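Local structure of aspartate semialdehyde dehydrogenase (Francisella tularensis subsp. tularensis, 4WOJ) at residues Arg108-Ser113 against Glu250-Ile254; Ser139-Val143 against Glu243-Ala247. The protein probably catalyses the NADPH-dependent reductive dephosphorylation of L-aspartyl-4-phosphate to L-aspartate-semialdehyde, a step towards lysine, methionine and threonine. All blocks are in the same frame, centred on the assembly; numbering follows the deposited sequence.

Contact 1. Residues Arg108-Ser113 against Glu250-Ile254; sequences RLDKDS and ELNKI
Lys253 reaches from its helix into the loop made by residues 108-113. Lys253 NZ donates a hydrogen bond to Arg108 O at 3.1 Å and another to Ser113 O at 3.0 Å. Asp110 O lies 2.7 Å from Lys253 NZ. The nitrogen thus sits among three backbone carbonyls of one loop. It meets the Ser113 carbonyl from above its plane, 57° out. The lysine gets there by staying stretched, with CG anti to the backbone N (chi1 179°) and an extended chain beyond it.

One helical turn earlier, Glu250 meets Arg108 in a salt bridge. Arg108 NH1 donates to Glu250 OE2 over 3.0 Å, on the syn side of the carboxylate. The guanidinium and carboxylate planes stand 68° apart, so NH1 makes a single bond to the carboxylate and the groups do not lie flat together as a bidentate pair. Leu109 CD2 adds light packing on Glu250 CG at 4.2 Å.

Further bonds position these groups. Arg108 NE donates to Gly138 O, and Glu250 OE1 accepts from Asn140 N. Within the loop, Asp110 and Asp112 form an Asx turn, in which Asp112 N donates to Asp110 OD1. Ser113 OG bonds Leu107 O. The loop between strands 99-102 and 113-116 thus meets helix 242-255, while Leu115 of strand 113-116 touches Arg108, Glu250, Lys253 and Ile254, and helix 141-149 packs on Glu250 through Val143.

Contact 2. Residues Ser139-Val143 against Glu243-Ala247; sequences SNCTV and EEYKA
Asn140 has the largest share of this buried contact and meets two residues of helix 242-255. Asn140 ND2 donates to Glu243 OE2 over 3.0 Å, and the bond is fairly straight at 163°. The carboxylate oxygen lies close to the amide plane of Asn140. The amide nitrogen, in turn, comes to that oxygen from above the carboxylate plane. The two flat groups are therefore steeply turned, 75° apart. Nearer the backbone, Asn140 CB packs on Lys246 CD at 3.7 Å, and the two side chains cross at about a right angle.

Glu243 reaches Asn140 through a bend. Its CG is anti to the backbone N, and chi2 of 65° then folds the carboxylate over towards Asn140. Its two oxygens have different partners. OE2 takes the amide bond and a weak one from Gln168 NE2. Glu243 OE1 forms a salt bridge with Lys246 NZ at 3.3 Å, one turn along the same helix, with a weak hydrogen bond. This weak bond adds a second hold on the rotation of the carboxylate.

The apolar part is Val143 against Ala247. Val143 CG2 lies against the helix backbone at Ala247 CA, 3.9 Å away. The two helices are close here, with the CA atoms of Val143 and Ala247 5.6 Å apart.

The other end of the Asn140 amide serves its own chain. Asn140 is the N-cap of helix 141-149, and Asn140 OD1 accepts from Thr142 N at 3.1 Å, with the donor above the carbonyl plane. Cys141, the predicted acyl-thioester nucleophile, is the first residue of that helix. A catalytic cysteine at a helix N-terminus is characteristic of aspartate semialdehyde dehydrogenases and of the related glyceraldehyde-3-phosphate dehydrogenases.

Contacts 1 and 2 use successive parts of helix 242-255, and their centres lie 12 Å apart. They touch directly. The bond between Glu250 OE1 and Asn140 N, 2.8 Å long, joins them. Arg108 NH1 also packs on Lys246 CD at 3.4 Å. One helix thus meets both the 108-113 loop of the NAD-binding region and the segment holding the predicted nucleophile Cys141. The side chain of Arg108 is about 7 Å from that of Cys141 and about 11 Å from that of His276, the predicted proton acceptor. In contact 2, Thr142 comes within about 5 Å of His276, side chain to side chain.

Contact 1. Residues Arg108-Ser113 against Glu250-Ile254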
# COMPACT_ATOMS: atom_id res chain seq x y z
N ARG B 108 -12.39 -23.72 -6.63
CA ARG B 108 -13.18 -22.79 -5.79
C ARG B 108 -14.61 -22.54 -6.19
O ARG B 108 -15.47 -22.43 -5.30
CB ARG B 108 -12.52 -21.42 -5.69
CG ARG B 108 -11.45 -21.41 -4.62
CD ARG B 108 -10.92 -20.03 -4.34
NE ARG B 108 -9.64 -20.22 -3.71
CZ ARG B 108 -8.57 -19.47 -3.89
NH1 ARG B 108 -8.60 -18.40 -4.70
NH2 ARG B 108 -7.47 -19.79 -3.24
N LEU B 109 -14.85 -22.49 -7.49
CA LEU B 109 -16.16 -22.04 -8.01
C LEU B 109 -17.03 -23.13 -8.66
O LEU B 109 -18.07 -22.81 -9.22
CB LEU B 109 -15.99 -20.81 -8.94
CG LEU B 109 -15.04 -19.74 -8.35
CD1 LEU B 109 -14.75 -18.62 -9.34
CD2 LEU B 109 -15.56 -19.16 -7.03
N ASP B 110 -16.64 -24.40 -8.58
CA ASP B 110 -17.52 -25.49 -9.02
C ASP B 110 -18.73 -25.54 -8.12
O ASP B 110 -18.63 -25.26 -6.94
CB ASP B 110 -16.80 -26.85 -8.98
CG ASP B 110 -17.67 -28.04 -9.47
OD1 ASP B 110 -18.92 -27.93 -9.51
OD2 ASP B 110 -17.11 -29.11 -9.81
N LYS B 111 -19.88 -25.92 -8.67
CA LYS B 111 -21.10 -26.05 -7.86
C LYS B 111 -20.90 -27.12 -6.75
O LYS B 111 -21.44 -26.99 -5.65
CB LYS B 111 -22.32 -26.38 -8.73
N ASP B 112 -20.13 -28.15 -7.06
CA ASP B 112 -19.84 -29.22 -6.09
C ASP B 112 -18.94 -28.77 -4.94
O ASP B 112 -19.03 -29.33 -3.85
CB ASP B 112 -19.24 -30.43 -6.81
CG ASP B 112 -20.25 -31.10 -7.75
OD1 ASP B 112 -21.49 -30.99 -7.50
OD2 ASP B 112 -19.80 -31.73 -8.74
N SER B 113 -18.10 -27.77 -5.18
CA SER B 113 -17.18 -27.26 -4.15
C SER B 113 -17.91 -26.37 -3.13
O SER B 113 -18.89 -25.70 -3.45
CB SER B 113 -16.02 -26.47 -4.78
OG SER B 113 -15.09 -27.29 -5.50
N GLU B 250 -16.05 -15.02 -4.63
CA GLU B 250 -15.75 -15.85 -3.45
C GLU B 250 -16.48 -15.38 -2.18
O GLU B 250 -17.09 -16.18 -1.47
CB GLU B 250 -14.23 -15.92 -3.20
CG GLU B 250 -13.49 -16.61 -4.34
CD GLU B 250 -11.98 -16.78 -4.11
OE1 GLU B 250 -11.51 -16.59 -2.97
OE2 GLU B 250 -11.27 -17.07 -5.10
N LEU B 251 -16.44 -14.07 -1.93
CA LEU B 251 -17.20 -13.50 -0.81
C LEU B 251 -18.68 -13.86 -0.91
O LEU B 251 -19.29 -14.30 0.06
CB LEU B 251 -17.07 -11.96 -0.75
CG LEU B 251 -17.92 -11.29 0.35
CD1 LEU B 251 -17.37 -11.65 1.72
CD2 LEU B 251 -18.00 -9.79 0.19
N ASN B 252 -19.25 -13.70 -2.09
CA ASN B 252 -20.68 -14.05 -2.29
C ASN B 252 -20.93 -15.56 -2.22
O ASN B 252 -21.93 -16.00 -1.67
CB ASN B 252 -21.22 -13.37 -3.54
CG ASN B 252 -21.36 -11.87 -3.33
OD1 ASN B 252 -22.29 -11.43 -2.64
ND2 ASN B 252 -20.41 -11.09 -3.82
N LYS B 253 -19.97 -16.35 -2.68
CA LYS B 253 -20.10 -17.80 -2.49
C LYS B 253 -20.03 -18.16 -1.00
O LYS B 253 -20.78 -18.99 -0.53
CB LYS B 253 -19.06 -18.57 -3.31
CG LYS B 253 -19.18 -20.07 -3.11
CD LYS B 253 -18.59 -20.89 -4.25
CE LYS B 253 -19.11 -22.33 -4.15
NZ LYS B 253 -18.49 -23.23 -5.16
N ILE B 254 -19.13 -17.54 -0.25
CA ILE B 254 -18.97 -17.87 1.17
C ILE B 254 -20.21 -17.50 1.94
O ILE B 254 -20.65 -18.23 2.82
CB ILE B 254 -17.77 -17.15 1.81
CG1 ILE B 254 -16.46 -17.70 1.26
CG2 ILE B 254 -17.78 -17.35 3.33
CD1 ILE B 254 -15.23 -16.93 1.71

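Contact 2. Residues Ser139-Val143 against Glu243-Ala247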
# COMPACT_ATOMS: atom_id res chain seq x y z
N SER B 139 -10.49 -20.19 0.53
CA SER B 139 -10.67 -19.04 -0.37
C SER B 139 -9.37 -18.30 -0.48
O SER B 139 -8.39 -18.64 0.20
CB SER B 139 -11.77 -18.09 0.11
OG SER B 139 -11.47 -17.53 1.39
N ASN B 140 -9.34 -17.34 -1.39
CA ASN B 140 -8.21 -16.45 -1.58
C ASN B 140 -7.99 -15.67 -0.29
O ASN B 140 -8.94 -15.32 0.43
CB ASN B 140 -8.44 -15.54 -2.77
CG ASN B 140 -7.41 -14.43 -2.89
OD1 ASN B 140 -7.66 -13.29 -2.51
ND2 ASN B 140 -6.28 -14.74 -3.46
N CYS B 141 -6.73 -15.42 0.01
CA CYS B 141 -6.32 -14.82 1.27
C CYS B 141 -6.96 -13.43 1.51
O CYS B 141 -7.33 -13.10 2.64
CB CYS B 141 -4.78 -14.76 1.34
SG CYS B 141 -3.93 -14.43 -0.23
N THR B 142 -7.08 -12.63 0.47
CA THR B 142 -7.68 -11.31 0.58
C THR B 142 -9.14 -11.40 1.05
O THR B 142 -9.59 -10.64 1.91
CB THR B 142 -7.56 -10.55 -0.75
OG1 THR B 142 -6.19 -10.19 -0.96
CG2 THR B 142 -8.40 -9.25 -0.74
N VAL B 143 -9.86 -12.38 0.52
CA VAL B 143 -11.26 -12.57 0.90
C VAL B 143 -11.36 -13.07 2.35
O VAL B 143 -12.23 -12.67 3.12
CB VAL B 143 -11.93 -13.59 -0.03
CG1 VAL B 143 -13.43 -13.38 -0.01
CG2 VAL B 143 -11.43 -13.41 -1.45
N GLU B 243 -6.60 -11.91 -9.34
CA GLU B 243 -6.57 -11.65 -7.90
C GLU B 243 -7.72 -10.82 -7.40
O GLU B 243 -8.28 -11.11 -6.33
CB GLU B 243 -5.27 -10.93 -7.52
CG GLU B 243 -4.97 -10.89 -6.02
CD GLU B 243 -4.72 -12.26 -5.42
OE1 GLU B 243 -4.62 -13.25 -6.19
OE2 GLU B 243 -4.59 -12.36 -4.17
N GLU B 244 -8.07 -9.81 -8.19
CA GLU B 244 -9.13 -8.82 -7.89
C GLU B 244 -10.56 -9.33 -8.17
O GLU B 244 -11.47 -9.10 -7.39
CB GLU B 244 -8.88 -7.54 -8.71
CG GLU B 244 -7.56 -6.85 -8.35
CD GLU B 244 -7.02 -5.91 -9.42
OE1 GLU B 244 -7.55 -5.85 -10.55
OE2 GLU B 244 -6.04 -5.21 -9.12
N TYR B 245 -10.75 -10.02 -9.29
CA TYR B 245 -12.04 -10.64 -9.60
C TYR B 245 -12.41 -11.73 -8.53
O TYR B 245 -13.58 -11.95 -8.27
CB TYR B 245 -12.01 -11.23 -11.04
CG TYR B 245 -12.89 -12.44 -11.24
CD1 TYR B 245 -14.18 -12.32 -11.75
CD2 TYR B 245 -12.43 -13.72 -10.89
CE1 TYR B 245 -14.98 -13.45 -11.90
CE2 TYR B 245 -13.22 -14.85 -11.04
CZ TYR B 245 -14.48 -14.72 -11.54
OH TYR B 245 -15.24 -15.87 -11.67
N LYS B 246 -11.42 -12.44 -7.99
CA LYS B 246 -11.67 -13.45 -6.96
C LYS B 246 -12.45 -12.90 -5.79
O LYS B 246 -13.26 -13.59 -5.18
CB LYS B 246 -10.37 -13.99 -6.33
CG LYS B 246 -9.55 -14.90 -7.22
CD LYS B 246 -8.38 -15.52 -6.48
CE LYS B 246 -7.45 -16.29 -7.42
NZ LYS B 246 -6.31 -15.45 -7.91
N ALA B 247 -12.15 -11.66 -5.42
CA ALA B 247 -12.77 -11.09 -4.26
C ALA B 247 -14.30 -11.21 -4.29
O ALA B 247 -14.87 -11.86 -3.43
CB ALA B 247 -12.34 -9.65 -4.05